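PDB 6AGZ: Old Yellow Enzyme from Pichia, which probably uses its bound flavin mononucleotide to reduce the carbon-carbon double bond of enone compounds asymmetrically. Local coordinates for residues Ser105-Ala117 / Asp182-Gln196. Sequence-based numbering, arbitrary orientation.
Sequences SHISMQLWNLGRA and DMVEVHSAHGYLLDQ. With FMN (flavin mononucleotide), chain C.
The amide of Q110 lies nearly flat against one face of the H187 ring, the two planes only 16° apart, with Q110 NE2 offset toward the rim and 3.3 Å from H187 CG. Q110 CG stands anti to the backbone N (chi1 -170°) and the chain runs on extended, which carries the amide to the flavin: Q110 OE1 accepts from FMN N3 at 2.9 Å, and Q110 NE2 donates almost straight to FMN O2. NE2 also makes a weak bond to E185 OE2, whose carboxylate plane is nearly perpendicular to the amide; E185 OE1 is held by Y281. These residues sit on 106-112 and 183-187, the adjacent parallel third and fourth strands of the TIM barrel, joined by bonds such as L111 N to E185 O (2.7 Å). At the C-terminal end of strand 106-112, W112 turns its edge into the face of Y192, planes at 71°, NE1 over the ring centre. L114 CD2 lies over the indole and touches Y192 CD2 at 3.7 Å. Further along, Q196 NE2 donates to L114 O (2.9 Å) and to G191 O, while Q196 OE1 accepts from R116 N (3.2 Å). A leucine in place of Q196 would probably leave L114 O, G191 O and R116 N without these mates, letting 114-117 shift against the helix start.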
loop_
_atom_site.group_PDB
_atom_site.type_symbol
_atom_site.label_atom_id
_atom_site.label_comp_id
_atom_site.label_asym_id
_atom_site.label_seq_id
_atom_site.Cartn_x
_atom_site.Cartn_y
_atom_site.Cartn_z
ATOM N N SER A 105 -23.288 21.375 18.234
ATOM C CA SER A 105 -22.216 20.703 17.518
ATOM C C SER A 105 -21.595 19.626 18.401
ATOM O O SER A 105 -22.028 19.381 19.531
ATOM C CB SER A 105 -21.163 21.709 17.051
ATOM O OG SER A 105 -21.708 22.613 16.107
ATOM N N HIS A 106 -20.564 18.978 17.866
ATOM C CA HIS A 106 -19.864 17.901 18.545
ATOM C C HIS A 106 -18.367 18.136 18.413
ATOM O O HIS A 106 -17.906 18.813 17.490
ATOM C CB HIS A 106 -20.261 16.539 17.964
ATOM C CG HIS A 106 -21.725 16.416 17.678
ATOM N ND1 HIS A 106 -22.607 15.811 18.547
ATOM C CD2 HIS A 106 -22.465 16.832 16.623
ATOM C CE1 HIS A 106 -23.825 15.853 18.036
ATOM N NE2 HIS A 106 -23.766 16.468 16.869
ATOM N N ILE A 107 -17.601 17.576 19.345
ATOM C CA ILE A 107 -16.185 17.907 19.453
ATOM C C ILE A 107 -15.381 16.671 19.838
ATOM O O ILE A 107 -15.807 15.863 20.670
ATOM C CB ILE A 107 -15.959 19.061 20.456
ATOM C CG1 ILE A 107 -14.499 19.515 20.439
ATOM C CG2 ILE A 107 -16.405 18.665 21.860
ATOM C CD1 ILE A 107 -14.276 20.840 21.133
ATOM N N SER A 108 -14.218 16.525 19.206
ATOM C CA SER A 108 -13.228 15.516 19.543
ATOM C C SER A 108 -11.939 16.213 19.957
ATOM O O SER A 108 -11.602 17.279 19.436
ATOM C CB SER A 108 -12.957 14.582 18.353
ATOM O OG SER A 108 -11.799 13.794 18.567
ATOM N N MET A 109 -11.224 15.620 20.907
ATOM C CA MET A 109 -9.945 16.154 21.358
ATOM C C MET A 109 -8.812 15.316 20.781
ATOM O O MET A 109 -8.791 14.092 20.953
ATOM C CB MET A 109 -9.850 16.185 22.883
ATOM C CG MET A 109 -8.417 16.368 23.375
ATOM S SD MET A 109 -8.243 16.711 25.136
ATOM C CE MET A 109 -8.656 18.450 25.194
ATOM N N GLN A 110 -7.875 15.973 20.104
ATOM C CA GLN A 110 -6.668 15.314 19.629
ATOM C C GLN A 110 -5.610 15.362 20.723
ATOM O O GLN A 110 -5.364 16.420 21.312
ATOM C CB GLN A 110 -6.143 15.974 18.354
ATOM C CG GLN A 110 -5.024 15.189 17.687
ATOM C CD GLN A 110 -4.294 15.988 16.625
ATOM O OE1 GLN A 110 -3.894 17.126 16.857
ATOM N NE2 GLN A 110 -4.117 15.391 15.451
ATOM N N LEU A 111 -4.992 14.216 20.998
ATOM C CA LEU A 111 -3.961 14.108 22.022
ATOM C C LEU A 111 -2.583 14.226 21.384
ATOM O O LEU A 111 -2.277 13.518 20.420
ATOM C CB LEU A 111 -4.077 12.788 22.784
ATOM C CG LEU A 111 -5.301 12.630 23.686
ATOM C CD1 LEU A 111 -5.210 11.334 24.482
ATOM C CD2 LEU A 111 -5.457 13.829 24.612
ATOM N N TRP A 112 -1.753 15.105 21.939
ATOM C CA TRP A 112 -0.450 15.433 21.379
ATOM C C TRP A 112 0.660 14.813 22.217
ATOM O O TRP A 112 0.551 14.725 23.444
ATOM C CB TRP A 112 -0.259 16.952 21.319
ATOM C CG TRP A 112 0.543 17.441 20.149
ATOM C CD1 TRP A 112 1.068 16.693 19.135
ATOM C CD2 TRP A 112 0.902 18.799 19.871
ATOM N NE1 TRP A 112 1.731 17.503 18.243
ATOM C CE2 TRP A 112 1.639 18.801 18.671
ATOM C CE3 TRP A 112 0.659 20.016 20.516
ATOM C CZ2 TRP A 112 2.148 19.970 18.111
ATOM C CZ3 TRP A 112 1.163 21.175 19.957
ATOM C CH2 TRP A 112 1.898 21.143 18.768
ATOM N N ASN A 113 1.725 14.385 21.544
ATOM C CA ASN A 113 2.950 13.958 22.214
ATOM C C ASN A 113 4.111 14.352 21.317
ATOM O O ASN A 113 4.220 13.854 20.192
ATOM C CB ASN A 113 2.954 12.452 22.488
ATOM C CG ASN A 113 4.023 12.043 23.485
ATOM O OD1 ASN A 113 5.080 12.670 23.575
ATOM N ND2 ASN A 113 3.750 10.992 24.246
ATOM N N LEU A 114 4.972 15.241 21.814
ATOM C CA LEU A 114 5.939 15.907 20.948
ATOM C C LEU A 114 7.142 15.027 20.633
ATOM O O LEU A 114 7.580 14.966 19.478
ATOM C CB LEU A 114 6.392 17.218 21.590
ATOM C CG LEU A 114 5.287 18.259 21.776
ATOM C CD1 LEU A 114 5.857 19.582 22.259
ATOM C CD2 LEU A 114 4.517 18.448 20.481
ATOM N N GLY A 115 7.695 14.347 21.633
ATOM C CA GLY A 115 8.911 13.590 21.390
ATOM C C GLY A 115 10.083 14.518 21.129
ATOM O O GLY A 115 10.268 15.533 21.809
ATOM N N ARG A 116 10.888 14.173 20.121
ATOM C CA ARG A 116 12.051 14.981 19.771
ATOM C C ARG A 116 11.683 16.307 19.112
ATOM O O ARG A 116 12.586 17.055 18.721
ATOM C CB ARG A 116 12.987 14.190 18.854
ATOM C CG ARG A 116 12.468 13.992 17.439
ATOM C CD ARG A 116 13.446 13.171 16.612
ATOM N NE ARG A 116 13.064 13.105 15.204
ATOM C CZ ARG A 116 13.786 12.505 14.264
ATOM N NH1 ARG A 116 14.930 11.914 14.578
ATOM N NH2 ARG A 116 13.363 12.494 13.006
ATOM N N ALA A 117 10.397 16.613 18.974
ATOM C CA ALA A 117 9.944 17.875 18.408
ATOM C C ALA A 117 9.708 18.948 19.461
ATOM O O ALA A 117 9.367 20.082 19.107
ATOM C CB ALA A 117 8.659 17.655 17.603
ATOM N N ASP A 182 -16.678 13.929 22.588
ATOM C CA ASP A 182 -17.326 12.837 21.869
ATOM C C ASP A 182 -16.317 11.791 21.414
ATOM O O ASP A 182 -16.621 10.593 21.414
ATOM C CB ASP A 182 -18.110 13.382 20.675
ATOM C CG ASP A 182 -19.208 14.343 21.088
ATOM O OD1 ASP A 182 -20.268 13.874 21.554
ATOM O OD2 ASP A 182 -19.013 15.569 20.951
ATOM N N MET A 183 -15.118 12.219 21.025
ATOM C CA MET A 183 -14.051 11.302 20.662
ATOM C C MET A 183 -12.741 11.804 21.246
ATOM O O MET A 183 -12.639 12.930 21.740
ATOM C CB MET A 183 -13.898 11.148 19.142
ATOM C CG MET A 183 -15.120 10.625 18.423
ATOM S SD MET A 183 -16.118 11.962 17.749
ATOM C CE MET A 183 -17.330 11.031 16.813
ATOM N N VAL A 184 -11.733 10.942 21.180
ATOM C CA VAL A 184 -10.357 11.308 21.474
ATOM C C VAL A 184 -9.506 10.827 20.306
ATOM O O VAL A 184 -9.602 9.664 19.896
ATOM C CB VAL A 184 -9.882 10.730 22.825
ATOM C CG1 VAL A 184 -9.759 9.203 22.798
ATOM C CG2 VAL A 184 -8.586 11.378 23.253
ATOM N N GLU A 185 -8.729 11.734 19.723
ATOM C CA GLU A 185 -7.993 11.459 18.496
ATOM C C GLU A 185 -6.509 11.354 18.813
ATOM O O GLU A 185 -5.915 12.293 19.352
ATOM C CB GLU A 185 -8.240 12.537 17.442
ATOM C CG GLU A 185 -7.379 12.370 16.199
ATOM C CD GLU A 185 -7.651 13.426 15.149
ATOM O OE1 GLU A 185 -8.818 13.852 15.021
ATOM O OE2 GLU A 185 -6.698 13.833 14.453
ATOM N N VAL A 186 -5.917 10.216 18.470
ATOM C CA VAL A 186 -4.498 9.985 18.707
ATOM C C VAL A 186 -3.715 10.614 17.559
ATOM O O VAL A 186 -3.826 10.188 16.406
ATOM C CB VAL A 186 -4.193 8.491 18.844
ATOM C CG1 VAL A 186 -2.710 8.266 18.874
ATOM C CG2 VAL A 186 -4.835 7.942 20.110
ATOM N N HIS A 187 -2.936 11.648 17.874
ATOM C CA HIS A 187 -2.072 12.304 16.898
ATOM C C HIS A 187 -0.859 11.413 16.660
ATOM O O HIS A 187 -0.008 11.259 17.543
ATOM C CB HIS A 187 -1.658 13.685 17.396
ATOM C CG HIS A 187 -1.009 14.544 16.356
ATOM N ND1 HIS A 187 -0.480 14.035 15.188
ATOM C CD2 HIS A 187 -0.803 15.883 16.309
ATOM C CE1 HIS A 187 0.023 15.022 14.468
ATOM N NE2 HIS A 187 -0.161 16.153 15.125
ATOM N N SER A 188 -0.783 10.817 15.475
ATOM C CA SER A 188 0.317 9.940 15.098
ATOM C C SER A 188 0.909 10.379 13.769
ATOM O O SER A 188 1.310 9.555 12.940
ATOM C CB SER A 188 -0.142 8.485 15.032
ATOM O OG SER A 188 0.951 7.614 14.802
ATOM N N ALA A 189 0.974 11.689 13.545
ATOM C CA ALA A 189 1.399 12.246 12.272
ATOM C C ALA A 189 2.421 13.353 12.494
ATOM O O ALA A 189 2.703 13.756 13.626
ATOM C CB ALA A 189 0.200 12.787 11.480
ATOM N N HIS A 190 2.994 13.821 11.383
ATOM C CA HIS A 190 3.769 15.062 11.337
ATOM C C HIS A 190 5.025 15.000 12.206
ATOM O O HIS A 190 5.440 15.998 12.798
ATOM C CB HIS A 190 2.902 16.261 11.725
ATOM C CG HIS A 190 1.771 16.516 10.779
ATOM N ND1 HIS A 190 0.551 17.009 11.191
ATOM C CD2 HIS A 190 1.675 16.348 9.438
ATOM C CE1 HIS A 190 -0.247 17.132 10.145
ATOM N NE2 HIS A 190 0.410 16.738 9.070
ATOM N N GLY A 191 5.646 13.825 12.272
ATOM C CA GLY A 191 6.941 13.718 12.916
ATOM C C GLY A 191 6.947 13.886 14.417
ATOM O O GLY A 191 8.011 14.118 14.997
ATOM N N TYR A 192 5.791 13.797 15.068
ATOM C CA TYR A 192 5.745 13.808 16.523
ATOM C C TYR A 192 5.985 12.381 17.021
ATOM O O TYR A 192 6.282 11.476 16.234
ATOM C CB TYR A 192 4.438 14.439 16.997
ATOM C CG TYR A 192 4.303 15.884 16.550
ATOM C CD1 TYR A 192 3.487 16.231 15.480
ATOM C CD2 TYR A 192 5.020 16.896 17.180
ATOM C CE1 TYR A 192 3.373 17.548 15.062
ATOM C CE2 TYR A 192 4.913 18.215 16.768
ATOM C CZ TYR A 192 4.089 18.534 15.710
ATOM O OH TYR A 192 3.979 19.843 15.297
ATOM N N LEU A 193 5.856 12.162 18.336
ATOM C CA LEU A 193 6.431 10.973 18.972
ATOM C C LEU A 193 6.017 9.677 18.280
ATOM O O LEU A 193 6.868 8.864 17.896
ATOM C CB LEU A 193 6.042 10.922 20.450
ATOM C CG LEU A 193 6.700 9.741 21.174
ATOM C CD1 LEU A 193 8.174 10.019 21.441
ATOM C CD2 LEU A 193 5.974 9.379 22.459
ATOM N N LEU A 194 4.711 9.459 18.126
ATOM C CA LEU A 194 4.247 8.198 17.556
ATOM C C LEU A 194 4.726 8.035 16.120
ATOM O O LEU A 194 5.163 6.948 15.719
ATOM C CB LEU A 194 2.725 8.116 17.632
ATOM C CG LEU A 194 2.112 8.444 18.994
ATOM C CD1 LEU A 194 0.683 7.986 19.013
ATOM C CD2 LEU A 194 2.883 7.805 20.135
ATOM N N ASP A 195 4.659 9.111 15.331
ATOM C CA ASP A 195 5.226 9.074 13.989
ATOM C C ASP A 195 6.714 8.753 14.041
ATOM O O ASP A 195 7.215 7.967 13.229
ATOM C CB ASP A 195 4.979 10.405 13.278
ATOM C CG ASP A 195 5.132 10.298 11.774
ATOM O OD1 ASP A 195 4.786 9.236 11.216
ATOM O OD2 ASP A 195 5.597 11.275 11.150
ATOM N N GLN A 196 7.434 9.345 15.000
ATOM C CA GLN A 196 8.851 9.030 15.170
ATOM C C GLN A 196 9.063 7.538 15.387
ATOM O O GLN A 196 10.024 6.958 14.868
ATOM C CB GLN A 196 9.435 9.825 16.338
ATOM C CG GLN A 196 9.398 11.329 16.155
ATOM C CD GLN A 196 9.553 12.075 17.464
ATOM O OE1 GLN A 196 10.162 11.575 18.410
ATOM N NE2 GLN A 196 8.994 13.278 17.529
HETATM N N1 FMN C . -2.775 19.101 12.458
HETATM C C2 FMN C . -2.788 18.255 13.551
HETATM O O2 FMN C . -2.975 17.049 13.393
HETATM N N3 FMN C . -2.589 18.757 14.821
HETATM C C4 FMN C . -2.379 20.107 15.000
HETATM O O4 FMN C . -2.201 20.563 16.129
HETATM C C4A FMN C . -2.366 20.958 13.902
HETATM N N5 FMN C . -2.155 22.305 14.085
HETATM C C5A FMN C . -2.144 23.156 13.002
HETATM C C6 FMN C . -1.930 24.515 13.196
HETATM C C7 FMN C . -1.917 25.380 12.110
HETATM C C7M FMN C . -1.689 26.846 12.321
HETATM C C8 FMN C . -2.116 24.887 10.828
HETATM C C8M FMN C . -2.101 25.820 9.653
HETATM C C9 FMN C . -2.327 23.528 10.634
HETATM C C9A FMN C . -2.344 22.657 11.720
HETATM N N10 FMN C . -2.553 21.302 11.533
HETATM C C10 FMN C . -2.564 20.453 12.625
HETATM C "C1'" FMN C . -2.781 20.758 10.152
HETATM C "C2'" FMN C . -4.270 20.917 9.832
HETATM O "O2'" FMN C . -5.026 20.156 10.748
HETATM C "C3'" FMN C . -4.629 20.516 8.402
HETATM O "O3'" FMN C . -4.377 19.142 8.208
HETATM C "C4'" FMN C . -3.844 21.341 7.387
HETATM O "O4'" FMN C . -3.906 22.706 7.738
HETATM C "C5'" FMN C . -4.395 21.177 5.976
HETATM O "O5'" FMN C . -5.770 21.490 5.967
HETATM P P FMN C . -6.287 22.839 5.257
HETATM O O1P FMN C . -5.747 22.891 3.847
HETATM O O2P FMN C . -7.796 22.852 5.217
HETATM O O3P FMN C . -5.793 24.029 6.043
HETATM O O HOH W 1 -0.149 11.785 20.161
HETATM O O HOH W 2 2.735 11.910 18.789
HETATM O O HOH W 3 10.389 13.874 14.141
#